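Long-range contacts in gamma-glutamyltranspeptidase (Ggt) (Helicobacter pylori 26695, PDB 5BPK), which probably cleaves gamma-glutamyl amide bonds, as in glutathione, and transfers the gamma-glutamyl group to water or an acceptor amino acid, as a member of the N-terminal nucleophile hydrolases: residues Ile312-Glu317 / Asp354-Asp359; Leu293-Asn298 / Ala347-Ile352; Asp129-Ala134 / Tyr190-Lys195. One frame throughout, in Å; residues are numbered along the deposited sequence.

In the fold
Contacts 1 and 2 lie side by side, their centres 11 Å apart, and their segments alternate along the chain: helices 285-296 and 309-329 each meet a part of the chain around helix 346-354. The two join directly where CD1 of I356 packs on CG1 of V295, 4.0 Å away. Contact 3 stands apart, its centre 45 Å from those of both others and its nearest atoms about 30 Å from theirs, and it lies opposite contact 2 across the centre of the chain. It closes earlier in the sequence. The side chain of D129 in contact 3 is about 14 Å from the bound ligand 4UD, a dihydroisoxazole amino acid. The second chain of the assembly reaches all three.

Contact 1: Ile312-Glu317 / Asp354-Asp359; sequences IHIAAE and DTIQPD
The side chains of H313 and I356 pass each other pointing opposite ways where helix 309-329, in the helical part of this Ntn-hydrolase, meets the irregular chain that follows helix 346-354. The imidazole leaves the helix with CG anti to the backbone N (chi1 176°), and its edge faces the loop. There NE2 donates to the carbonyl O of Q357 over 2.6 Å, with that oxygen close to the ring plane. The C=O...N angle of 171° brings the donor nearly head-on to the carbonyl, while the N-H...O angle is a more bent 151°. At its other nitrogen, ND1, the ring is hydrogen-bonded to Y153 OH of the second chain, so polar contacts at both nitrogens fix its rotation.

I356 fills the angle between ring and helix. Its CG2 branch comes obliquely to the imidazole, 3.5 Å from NE2 of H313. The longer branch runs to the helix instead, with CD1 4.3 Å from CG2 of I314. E317 offers only the root of its side chain to the loop residue; its chain then bends at chi2 and carries the carboxylate away to R320 and to the backbone N of T362. What remains is an aliphatic touch, E317 CB lying 3.9 Å from CG1 of I356.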
ATOM      1  N   ILE A 312      20.977   9.545  -9.136  1.00 12.17           N
ATOM      2  CA  ILE A 312      20.178   8.365  -9.498  1.00 10.95           C
ATOM      3  C   ILE A 312      20.992   7.086  -9.230  1.00 12.63           C
ATOM      4  O   ILE A 312      20.465   6.091  -8.699  1.00 13.68           O
ATOM      5  CB  ILE A 312      19.718   8.436 -10.967  1.00 11.59           C
ATOM      6  CG1 ILE A 312      18.739   9.604 -11.167  1.00 11.90           C
ATOM      7  CG2 ILE A 312      19.085   7.109 -11.433  1.00 12.72           C
ATOM      8  CD1 ILE A 312      18.448   9.933 -12.605  1.00 12.49           C
ATOM      9  N   HIS A 313      22.276   7.133  -9.598  1.00 12.97           N
ATOM     10  CA  HIS A 313      23.214   6.021  -9.382  1.00 13.43           C
ATOM     11  C   HIS A 313      23.330   5.636  -7.904  1.00 13.12           C
ATOM     12  O   HIS A 313      23.204   4.460  -7.541  1.00 12.48           O
ATOM     13  CB  HIS A 313      24.591   6.387  -9.967  1.00 13.02           C
ATOM     14  CG  HIS A 313      25.656   5.365  -9.721  1.00 17.34           C
ATOM     15  ND1 HIS A 313      25.452   4.017  -9.919  1.00 19.84           N
ATOM     16  CD2 HIS A 313      26.947   5.502  -9.343  1.00 19.74           C
ATOM     17  CE1 HIS A 313      26.572   3.364  -9.659  1.00 21.62           C
ATOM     18  NE2 HIS A 313      27.494   4.241  -9.306  1.00 17.55           N
ATOM     19  N   ILE A 314      23.536   6.621  -7.039  1.00 11.69           N
ATOM     20  CA  ILE A 314      23.642   6.348  -5.604  1.00 12.21           C
ATOM     21  C   ILE A 314      22.354   5.699  -5.083  1.00 11.87           C
ATOM     22  O   ILE A 314      22.391   4.670  -4.389  1.00 12.84           O
ATOM     23  CB  ILE A 314      23.972   7.627  -4.815  1.00 14.07           C
ATOM     24  CG1 ILE A 314      25.387   8.101  -5.152  1.00 15.51           C
ATOM     25  CG2 ILE A 314      23.846   7.383  -3.328  1.00 13.18           C
ATOM     26  CD1 ILE A 314      25.685   9.517  -4.709  1.00 16.60           C
ATOM     27  N   ALA A 315      21.215   6.293  -5.422  1.00 12.25           N
ATOM     28  CA  ALA A 315      19.906   5.740  -5.025  1.00 11.44           C
ATOM     29  C   ALA A 315      19.687   4.326  -5.547  1.00 10.69           C
ATOM     30  O   ALA A 315      19.205   3.459  -4.807  1.00 10.64           O
ATOM     31  CB  ALA A 315      18.773   6.654  -5.499  1.00 11.46           C
ATOM     32  N   ALA A 316      19.988   4.111  -6.824  1.00 10.62           N
ATOM     33  CA  ALA A 316      19.730   2.827  -7.470  1.00  9.99           C
ATOM     34  C   ALA A 316      20.600   1.712  -6.886  1.00 10.95           C
ATOM     35  O   ALA A 316      20.143   0.579  -6.749  1.00 11.31           O
ATOM     36  CB  ALA A 316      19.927   2.935  -8.991  1.00 12.61           C
ATOM     37  N   GLU A 317      21.868   2.010  -6.594  1.00 11.44           N
ATOM     38  CA  GLU A 317      22.715   1.003  -5.949  1.00 10.76           C
ATOM     39  C   GLU A 317      22.251   0.682  -4.520  1.00 11.57           C
ATOM     40  O   GLU A 317      22.304  -0.479  -4.082  1.00 13.07           O
ATOM     41  CB  GLU A 317      24.187   1.397  -5.984  1.00 11.15           C
ATOM     42  CG  GLU A 317      24.756   1.479  -7.406  1.00 12.95           C
ATOM     43  CD  GLU A 317      24.516   0.200  -8.197  1.00 15.13           C
ATOM     44  OE1 GLU A 317      25.152  -0.814  -7.868  1.00 19.52           O
ATOM     45  OE2 GLU A 317      23.677   0.206  -9.128  1.00 16.13           O
ATOM     46  N   ASP A 354      29.947   3.044   0.674  1.00 16.21           N
ATOM     47  CA  ASP A 354      31.379   3.014   0.347  1.00 18.97           C
ATOM     48  C   ASP A 354      31.711   2.040  -0.795  1.00 19.64           C
ATOM     49  O   ASP A 354      32.791   2.145  -1.399  1.00 20.80           O
ATOM     50  CB  ASP A 354      32.215   2.692   1.597  1.00 21.59           C
ATOM     51  CG  ASP A 354      32.267   3.856   2.604  1.00 23.18           C
ATOM     52  OD1 ASP A 354      31.950   5.010   2.240  1.00 22.04           O
ATOM     53  OD2 ASP A 354      32.651   3.614   3.773  1.00 27.54           O
ATOM     54  N   THR A 355      30.800   1.106  -1.098  1.00 19.83           N
ATOM     55  CA  THR A 355      30.974   0.193  -2.244  1.00 19.85           C
ATOM     56  C   THR A 355      30.544   0.805  -3.588  1.00 20.81           C
ATOM     57  O   THR A 355      30.810   0.235  -4.656  1.00 22.63           O
ATOM     58  CB  THR A 355      30.216  -1.157  -2.050  1.00 21.84           C
ATOM     59  OG1 THR A 355      28.794  -0.947  -2.126  1.00 23.13           O
ATOM     60  CG2 THR A 355      30.578  -1.801  -0.713  1.00 23.05           C
ATOM     61  N   ILE A 356      29.866   1.947  -3.545  1.00 20.92           N
ATOM     62  CA  ILE A 356      29.350   2.562  -4.755  1.00 20.21           C
ATOM     63  C   ILE A 356      30.486   3.300  -5.461  1.00 22.37           C
ATOM     64  O   ILE A 356      31.103   4.198  -4.888  1.00 23.15           O
ATOM     65  CB  ILE A 356      28.167   3.505  -4.469  1.00 19.24           C
ATOM     66  CG1 ILE A 356      27.073   2.751  -3.706  1.00 16.20           C
ATOM     67  CG2 ILE A 356      27.623   4.085  -5.768  1.00 20.37           C
ATOM     68  CD1 ILE A 356      25.952   3.614  -3.219  1.00 15.02           C
ATOM     69  N   GLN A 357      30.758   2.885  -6.695  1.00 25.43           N
ATOM     70  CA  GLN A 357      31.812   3.472  -7.520  1.00 27.42           C
ATOM     71  C   GLN A 357      31.217   4.561  -8.408  1.00 27.16           C
ATOM     72  O   GLN A 357      30.066   4.468  -8.814  1.00 26.00           O
ATOM     73  CB  GLN A 357      32.447   2.397  -8.407  1.00 29.85           C
ATOM     74  CG  GLN A 357      33.038   1.211  -7.654  1.00 35.33           C
ATOM     75  CD  GLN A 357      34.172   1.600  -6.733  1.00 41.00           C
ATOM     76  OE1 GLN A 357      34.209   1.192  -5.570  1.00 48.16           O
ATOM     77  NE2 GLN A 357      35.103   2.400  -7.241  1.00 41.33           N
ATOM     78  N   PRO A 358      32.001   5.604  -8.722  1.00 28.80           N
ATOM     79  CA  PRO A 358      31.446   6.698  -9.528  1.00 29.16           C
ATOM     80  C   PRO A 358      31.073   6.312 -10.966  1.00 27.67           C
ATOM     81  O   PRO A 358      30.173   6.914 -11.554  1.00 30.22           O
ATOM     82  CB  PRO A 358      32.573   7.743  -9.528  1.00 29.04           C
ATOM     83  CG  PRO A 358      33.810   6.987  -9.207  1.00 28.59           C
ATOM     84  CD  PRO A 358      33.383   5.882  -8.287  1.00 29.96           C
ATOM     85  N   ASP A 359      31.747   5.308 -11.515  1.00 27.19           N
ATOM     86  CA  ASP A 359      31.664   5.019 -12.945  1.00 26.91           C
ATOM     87  C   ASP A 359      31.038   3.673 -13.289  1.00 24.39           C
ATOM     88  O   ASP A 359      30.916   3.338 -14.472  1.00 24.49           O
ATOM     89  CB  ASP A 359      33.067   5.110 -13.574  1.00 28.95           C
ATOM     90  CG  ASP A 359      34.090   4.211 -12.883  1.00 31.50           C
ATOM     91  OD1 ASP A 359      33.780   3.651 -11.803  1.00 32.93           O
ATOM     92  OD2 ASP A 359      35.218   4.074 -13.415  1.00 39.53           O
TER

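Contact 2: Leu293-Asn298 / Ala347-Ile352; sequences LNVMEN and AYAKKI
V295 and A349 mark a close helix-helix packing, with CA atoms only 4.7 Å apart, between the C-terminal end of helix 285-296 and helix 346-354 in the helical part of the Ntn-hydrolase fold. The small alanine makes this spacing possible. Its CB points into the partner helix and lies 3.3 Å from CB of N294, an unusually short carbon-carbon approach and the tightest point of the packing. The amide of N294 is engaged away from this meeting point, its OD1 accepting a hydrogen bond from K346.

Beside A349, V295 and I352 cross at about a right angle. CG2 of V295, anti to the carbonyl carbon, makes the closer approach, 3.9 Å from CG2 of I352, with CG1 only slightly farther from that methyl. CG2 of V295 also lies 4.0 Å from CB of A349, so the one methyl bridges residues on successive turns of the opposing helix. I352 turns its CD1 back over a face of the Y348 ring in its own helix, toward the rim.

Past the helix end, N298 folds its amide back on the last turn. ND2 donates to the carbonyl O of V295 over 3.2 Å, from 36° above the carbonyl plane, and N298 N bonds to the same oxygen from the same face. V295 O is thus gripped twice by N298, and the ND2 bond holds the amide so that OD1 lies 3.5 Å from CD of K350. The aliphatic part of that lysine crosses N298 obliquely on its way to a salt bridge with D354.

Helix 309-329 covers a neighbouring side through A318, against V295, and Q321, against I352; Y271 of strand 262-271 packs on L293 and M296, which also touch L102 of the second chain.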
ATOM      1  N   LEU A 293      17.311   5.589   2.177  1.00 12.12           N
ATOM      2  CA  LEU A 293      17.587   6.957   2.625  1.00 11.70           C
ATOM      3  C   LEU A 293      18.906   7.064   3.401  1.00 11.61           C
ATOM      4  O   LEU A 293      19.671   8.014   3.198  1.00 12.12           O
ATOM      5  CB  LEU A 293      16.426   7.503   3.469  1.00 11.36           C
ATOM      6  CG  LEU A 293      15.164   7.895   2.677  1.00 10.64           C
ATOM      7  CD1 LEU A 293      14.004   8.263   3.591  1.00 13.23           C
ATOM      8  CD2 LEU A 293      15.429   9.043   1.683  1.00 13.19           C
ATOM      9  N   ASN A 294      19.165   6.114   4.298  1.00 10.95           N
ATOM     10  CA  ASN A 294      20.417   6.106   5.049  1.00 12.04           C
ATOM     11  C   ASN A 294      21.613   6.073   4.120  1.00 11.68           C
ATOM     12  O   ASN A 294      22.595   6.759   4.380  1.00 14.26           O
ATOM     13  CB  ASN A 294      20.552   4.922   6.017  1.00 12.18           C
ATOM     14  CG  ASN A 294      19.670   5.028   7.249  1.00 12.68           C
ATOM     15  OD1 ASN A 294      19.219   6.106   7.635  1.00 13.53           O
ATOM     16  ND2 ASN A 294      19.468   3.885   7.912  1.00 11.93           N
ATOM     17  N   VAL A 295      21.560   5.235   3.079  1.00 12.15           N
ATOM     18  CA  VAL A 295      22.672   5.155   2.125  1.00 11.78           C
ATOM     19  C   VAL A 295      22.838   6.516   1.437  1.00 11.38           C
ATOM     20  O   VAL A 295      23.942   7.067   1.376  1.00 13.43           O
ATOM     21  CB  VAL A 295      22.475   4.035   1.056  1.00 10.72           C
ATOM     22  CG1 VAL A 295      23.626   4.034   0.041  1.00 14.70           C
ATOM     23  CG2 VAL A 295      22.369   2.670   1.710  1.00 10.11           C
ATOM     24  N   MET A 296      21.727   7.050   0.939  1.00 13.66           N
ATOM     25  CA  MET A 296      21.697   8.320   0.209  1.00 12.73           C
ATOM     26  C   MET A 296      22.206   9.501   1.053  1.00 14.66           C
ATOM     27  O   MET A 296      22.798  10.452   0.518  1.00 14.37           O
ATOM     28  CB  MET A 296      20.266   8.608  -0.247  1.00 13.70           C
ATOM     29  CG  MET A 296      19.783   7.663  -1.346  1.00 12.98           C
ATOM     30  SD  MET A 296      18.004   7.710  -1.651  1.00 13.61           S
ATOM     31  CE  MET A 296      17.719   9.474  -1.897  1.00 14.79           C
ATOM     32  N   GLU A 297      21.971   9.435   2.362  1.00 12.88           N
ATOM     33  CA  GLU A 297      22.351  10.515   3.289  1.00 11.29           C
ATOM     34  C   GLU A 297      23.857  10.804   3.259  1.00 13.04           C
ATOM     35  O   GLU A 297      24.292  11.918   3.609  1.00 16.47           O
ATOM     36  CB  GLU A 297      21.913  10.179   4.721  1.00 12.54           C
ATOM     37  CG  GLU A 297      21.826  11.384   5.635  1.00 13.30           C
ATOM     38  CD  GLU A 297      21.380  11.032   7.062  1.00 14.50           C
ATOM     39  OE1 GLU A 297      21.748   9.955   7.593  1.00 17.68           O
ATOM     40  OE2 GLU A 297      20.682  11.860   7.670  1.00 16.27           O
ATOM     41  N   ASN A 298      24.645   9.810   2.860  1.00 13.48           N
ATOM     42  CA  ASN A 298      26.095   9.975   2.759  1.00 13.64           C
ATOM     43  C   ASN A 298      26.564  10.878   1.622  1.00 15.12           C
ATOM     44  O   ASN A 298      27.744  11.251   1.573  1.00 16.94           O
ATOM     45  CB  ASN A 298      26.773   8.612   2.659  1.00 13.55           C
ATOM     46  CG  ASN A 298      26.696   7.838   3.958  1.00 16.53           C
ATOM     47  OD1 ASN A 298      27.463   8.098   4.894  1.00 19.29           O
ATOM     48  ND2 ASN A 298      25.753   6.890   4.034  1.00 15.02           N
ATOM     49  N   ALA A 347      25.587   2.671  10.185  1.00 15.23           N
ATOM     50  CA  ALA A 347      26.908   2.104   9.879  1.00 15.67           C
ATOM     51  C   ALA A 347      26.834   1.088   8.731  1.00 14.45           C
ATOM     52  O   ALA A 347      27.735   1.017   7.891  1.00 16.98           O
ATOM     53  CB  ALA A 347      27.548   1.469  11.136  1.00 18.03           C
ATOM     54  N   TYR A 348      25.774   0.288   8.702  1.00 14.35           N
ATOM     55  CA  TYR A 348      25.543  -0.630   7.588  1.00 12.54           C
ATOM     56  C   TYR A 348      25.332   0.144   6.283  1.00 13.09           C
ATOM     57  O   TYR A 348      25.860  -0.223   5.229  1.00 15.46           O
ATOM     58  CB  TYR A 348      24.325  -1.527   7.899  1.00 13.45           C
ATOM     59  CG  TYR A 348      23.949  -2.497   6.787  1.00 13.46           C
ATOM     60  CD1 TYR A 348      24.906  -3.317   6.194  1.00 15.50           C
ATOM     61  CD2 TYR A 348      22.638  -2.602   6.341  1.00 12.02           C
ATOM     62  CE1 TYR A 348      24.568  -4.194   5.188  1.00 16.94           C
ATOM     63  CE2 TYR A 348      22.284  -3.490   5.331  1.00 12.71           C
ATOM     64  CZ  TYR A 348      23.247  -4.280   4.758  1.00 13.96           C
ATOM     65  OH  TYR A 348      22.923  -5.149   3.753  1.00 15.94           O
ATOM     66  N   ALA A 349      24.530   1.200   6.357  1.00 14.28           N
ATOM     67  CA  ALA A 349      24.275   2.051   5.198  1.00 12.59           C
ATOM     68  C   ALA A 349      25.568   2.681   4.681  1.00 15.05           C
ATOM     69  O   ALA A 349      25.762   2.808   3.472  1.00 16.29           O
ATOM     70  CB  ALA A 349      23.262   3.137   5.542  1.00 14.64           C
ATOM     71  N   LYS A 350      26.437   3.087   5.606  1.00 16.45           N
ATOM     72  CA  LYS A 350      27.733   3.665   5.242  1.00 17.99           C
ATOM     73  C   LYS A 350      28.590   2.629   4.494  1.00 16.75           C
ATOM     74  O   LYS A 350      29.228   2.960   3.484  1.00 17.00           O
ATOM     75  CB  LYS A 350      28.445   4.233   6.485  1.00 18.32           C
ATOM     76  CG  LYS A 350      29.897   4.720   6.276  1.00 20.16           C
ATOM     77  CD  LYS A 350      30.055   5.743   5.150  1.00 23.58           C
ATOM     78  CE  LYS A 350      31.469   6.351   5.168  1.00 28.70           C
ATOM     79  NZ  LYS A 350      31.841   7.015   3.894  1.00 30.47           N
ATOM     80  N   LYS A 351      28.601   1.386   4.980  1.00 16.79           N
ATOM     81  CA  LYS A 351      29.304   0.289   4.304  1.00 18.57           C
ATOM     82  C   LYS A 351      28.787   0.068   2.880  1.00 17.34           C
ATOM     83  O   LYS A 351      29.561  -0.131   1.947  1.00 18.70           O
ATOM     84  CB  LYS A 351      29.194  -1.011   5.108  1.00 19.13           C
ATOM     85  CG  LYS A 351      30.098  -1.029   6.324  1.00 23.68           C
ATOM     86  CD  LYS A 351      29.993  -2.314   7.136  1.00 29.45           C
ATOM     87  CE  LYS A 351      30.693  -2.147   8.487  1.00 33.78           C
ATOM     88  NZ  LYS A 351      30.760  -3.404   9.281  1.00 36.02           N
ATOM     89  N   ILE A 352      27.473   0.120   2.716  1.00 16.41           N
ATOM     90  CA  ILE A 352      26.875   0.038   1.393  1.00 14.59           C
ATOM     91  C   ILE A 352      27.335   1.214   0.522  1.00 15.47           C
ATOM     92  O   ILE A 352      27.841   1.023  -0.594  1.00 16.99           O
ATOM     93  CB  ILE A 352      25.322   0.029   1.449  1.00 13.91           C
ATOM     94  CG1 ILE A 352      24.803  -1.210   2.192  1.00 14.48           C
ATOM     95  CG2 ILE A 352      24.751   0.072   0.022  1.00 14.70           C
ATOM     96  CD1 ILE A 352      23.282  -1.192   2.470  1.00 12.53           C
TER

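Contact 3: Asp129-Ala134 / Tyr190-Lys195; sequences DGYLAA and YSSSKK
G130 and Y190 bring the two backbones to their nearest approach, CA atoms 7.6 Å apart, with G130 at a positive phi of 97° in an irregular loop and Y190 just ahead of helix 191-196. The side chains form an offset edge-to-face pair of tyrosines between that helix start and the loop before helix 139-150, both in the large Ntn-hydrolase chain. Y131 turns its edge to the face of Y190, the planes at 72° and the ring centroids 6.0 Å apart. The closest atoms of the two rings are CE1 of Y131 and CD1 of Y190, 3.9 Å apart.

Lacking a side chain, G130 lets the phenol end of Y190 settle on the backbone, CZ coming to 3.4 Å from CA of G130. The hydroxyl OH also lies 2.9 Å from G130 N, but the angle is too poor for a hydrogen bond. D129 adds its CB beside the same hydroxyl, while its carboxylate is held by salt bridges to K189 and R186.

Beyond the stack, Y131 OH reaches the first turn of the helix. S192 OG lies 3.2 Å from Y131 OH and is hydrogen-bonded to S29 O of the second chain. Y131 OH is itself hydrogen-bonded to D243. A water closes the gap between loop and helix, donating to Y131 OH at 2.8 Å and accepting from the backbone N of S192 at 3.1 Å.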
ATOM      1  N   ASP A 129      -6.147 -16.222  -8.582  1.00 15.34           N
ATOM      2  CA  ASP A 129      -7.574 -16.181  -8.908  1.00 17.05           C
ATOM      3  C   ASP A 129      -8.335 -17.122  -7.976  1.00 15.80           C
ATOM      4  O   ASP A 129      -7.975 -18.300  -7.835  1.00 18.30           O
ATOM      5  CB  ASP A 129      -7.825 -16.643 -10.359  1.00 19.09           C
ATOM      6  CG  ASP A 129      -7.240 -15.711 -11.412  1.00 18.05           C
ATOM      7  OD1 ASP A 129      -6.737 -14.612 -11.072  1.00 17.63           O
ATOM      8  OD2 ASP A 129      -7.294 -16.098 -12.608  1.00 20.28           O
ATOM      9  N   GLY A 130      -9.407 -16.624  -7.368  1.00 14.91           N
ATOM     10  CA  GLY A 130     -10.322 -17.455  -6.598  1.00 14.78           C
ATOM     11  C   GLY A 130     -10.120 -17.488  -5.098  1.00 15.89           C
ATOM     12  O   GLY A 130      -9.388 -16.675  -4.533  1.00 18.64           O
ATOM     13  N   TYR A 131     -10.752 -18.471  -4.467  1.00 14.58           N
ATOM     14  CA  TYR A 131     -11.011 -18.457  -3.031  1.00 16.21           C
ATOM     15  C   TYR A 131      -9.822 -18.883  -2.157  1.00 14.82           C
ATOM     16  O   TYR A 131      -9.689 -18.414  -1.020  1.00 15.58           O
ATOM     17  CB  TYR A 131     -12.237 -19.320  -2.709  1.00 14.80           C
ATOM     18  CG  TYR A 131     -13.564 -18.757  -3.203  1.00 16.49           C
ATOM     19  CD1 TYR A 131     -13.896 -18.756  -4.563  1.00 15.63           C
ATOM     20  CD2 TYR A 131     -14.484 -18.226  -2.309  1.00 15.31           C
ATOM     21  CE1 TYR A 131     -15.119 -18.250  -5.010  1.00 16.30           C
ATOM     22  CE2 TYR A 131     -15.701 -17.708  -2.739  1.00 15.15           C
ATOM     23  CZ  TYR A 131     -16.013 -17.715  -4.094  1.00 15.89           C
ATOM     24  OH  TYR A 131     -17.222 -17.217  -4.525  1.00 17.11           O
ATOM     25  N   LEU A 132      -8.960 -19.752  -2.687  1.00 14.53           N
ATOM     26  CA  LEU A 132      -7.770 -20.211  -1.962  1.00 14.77           C
ATOM     27  C   LEU A 132      -6.684 -19.122  -1.909  1.00 14.62           C
ATOM     28  O   LEU A 132      -5.799 -19.165  -1.060  1.00 15.98           O
ATOM     29  CB  LEU A 132      -7.195 -21.484  -2.590  1.00 15.68           C
ATOM     30  CG  LEU A 132      -6.289 -22.283  -1.646  1.00 16.56           C
ATOM     31  CD1 LEU A 132      -7.072 -22.763  -0.423  1.00 18.08           C
ATOM     32  CD2 LEU A 132      -5.653 -23.470  -2.360  1.00 18.21           C
ATOM     33  N   ALA A 133      -6.769 -18.155  -2.820  1.00 13.50           N
ATOM     34  CA  ALA A 133      -5.808 -17.049  -2.891  1.00 12.51           C
ATOM     35  C   ALA A 133      -5.966 -16.050  -1.748  1.00 11.85           C
ATOM     36  O   ALA A 133      -5.114 -15.166  -1.587  1.00 12.75           O
ATOM     37  CB  ALA A 133      -5.951 -16.312  -4.220  1.00 14.09           C
ATOM     38  N   ALA A 134      -7.046 -16.164  -0.976  1.00 12.13           N
ATOM     39  CA  ALA A 134      -7.390 -15.145   0.040  1.00 12.48           C
ATOM     40  C   ALA A 134      -6.834 -15.425   1.431  1.00 13.18           C
ATOM     41  O   ALA A 134      -6.953 -16.541   1.953  1.00 15.03           O
ATOM     42  CB  ALA A 134      -8.898 -14.982   0.129  1.00 14.05           C
ATOM     43  N   TYR A 190     -16.276 -16.891 -11.577  1.00 15.66           N
ATOM     44  CA  TYR A 190     -16.960 -16.981 -10.276  1.00 14.79           C
ATOM     45  C   TYR A 190     -18.408 -16.539 -10.375  1.00 16.43           C
ATOM     46  O   TYR A 190     -18.695 -15.422 -10.817  1.00 16.53           O
ATOM     47  CB  TYR A 190     -16.180 -16.169  -9.212  1.00 15.30           C
ATOM     48  CG  TYR A 190     -14.741 -16.596  -9.245  1.00 14.25           C
ATOM     49  CD1 TYR A 190     -14.376 -17.872  -8.835  1.00 15.64           C
ATOM     50  CD2 TYR A 190     -13.768 -15.771  -9.786  1.00 14.89           C
ATOM     51  CE1 TYR A 190     -13.075 -18.301  -8.933  1.00 12.71           C
ATOM     52  CE2 TYR A 190     -12.464 -16.191  -9.888  1.00 15.07           C
ATOM     53  CZ  TYR A 190     -12.127 -17.455  -9.466  1.00 15.31           C
ATOM     54  OH  TYR A 190     -10.824 -17.864  -9.589  1.00 17.52           O
ATOM     55  N   SER A 191     -19.319 -17.437 -10.003  1.00 16.50           N
ATOM     56  CA  SER A 191     -20.748 -17.123 -10.031  1.00 16.81           C
ATOM     57  C   SER A 191     -21.075 -15.905  -9.172  1.00 15.80           C
ATOM     58  O   SER A 191     -21.913 -15.112  -9.551  1.00 16.14           O
ATOM     59  CB  SER A 191     -21.600 -18.336  -9.626  1.00 19.85           C
ATOM     60  OG  SER A 191     -21.218 -18.842  -8.374  1.00 23.07           O
ATOM     61  N   SER A 192     -20.403 -15.749  -8.025  1.00 15.22           N
ATOM     62  CA  SER A 192     -20.618 -14.585  -7.168  1.00 14.68           C
ATOM     63  C   SER A 192     -20.291 -13.268  -7.883  1.00 13.86           C
ATOM     64  O   SER A 192     -21.125 -12.364  -7.925  1.00 14.53           O
ATOM     65  CB  SER A 192     -19.783 -14.722  -5.904  1.00 15.20           C
ATOM     66  OG  SER A 192     -18.414 -14.824  -6.252  1.00 15.64           O
ATOM     67  N   SER A 193     -19.109 -13.187  -8.496  1.00 13.36           N
ATOM     68  CA  SER A 193     -18.684 -11.984  -9.197  1.00 13.44           C
ATOM     69  C   SER A 193     -19.478 -11.686 -10.467  1.00 13.99           C
ATOM     70  O   SER A 193     -19.627 -10.522 -10.853  1.00 16.11           O
ATOM     71  CB  SER A 193     -17.194 -12.060  -9.510  1.00 14.91           C
ATOM     72  OG  SER A 193     -16.454 -12.162  -8.312  1.00 15.35           O
ATOM     73  N   LYS A 194     -19.988 -12.735 -11.116  1.00 14.78           N
ATOM     74  CA  LYS A 194     -20.895 -12.561 -12.246  1.00 15.32           C
ATOM     75  C   LYS A 194     -22.171 -11.813 -11.866  1.00 14.74           C
ATOM     76  O   LYS A 194     -22.751 -11.127 -12.709  1.00 16.57           O
ATOM     77  CB  LYS A 194     -21.225 -13.910 -12.892  1.00 16.26           C
ATOM     78  CG  LYS A 194     -20.035 -14.486 -13.632  1.00 16.05           C
ATOM     79  CD  LYS A 194     -20.274 -15.909 -14.145  1.00 17.10           C
ATOM     80  CE  LYS A 194     -21.373 -15.967 -15.196  1.00 20.14           C
ATOM     81  NZ  LYS A 194     -21.491 -17.341 -15.777  1.00 22.55           N
ATOM     82  N   LYS A 195     -22.601 -11.950 -10.610  1.00 15.27           N
ATOM     83  CA  LYS A 195     -23.764 -11.218 -10.104  1.00 15.68           C
ATOM     84  C   LYS A 195     -23.465  -9.735  -9.923  1.00 15.90           C
ATOM     85  O   LYS A 195     -24.279  -8.876 -10.276  1.00 18.86           O
ATOM     86  CB  LYS A 195     -24.238 -11.792  -8.762  1.00 16.81           C
ATOM     87  CG  LYS A 195     -24.711 -13.235  -8.824  1.00 17.54           C
ATOM     88  CD  LYS A 195     -25.246 -13.714  -7.473  1.00 20.50           C
ATOM     89  CE  LYS A 195     -25.621 -15.194  -7.499  1.00 22.03           C
ATOM     90  NZ  LYS A 195     -26.079 -15.701  -6.168  1.00 18.92           N
TER
HETATM   91  O   HOH W   1     -18.686 -17.931  -6.750  1.00 17.22           O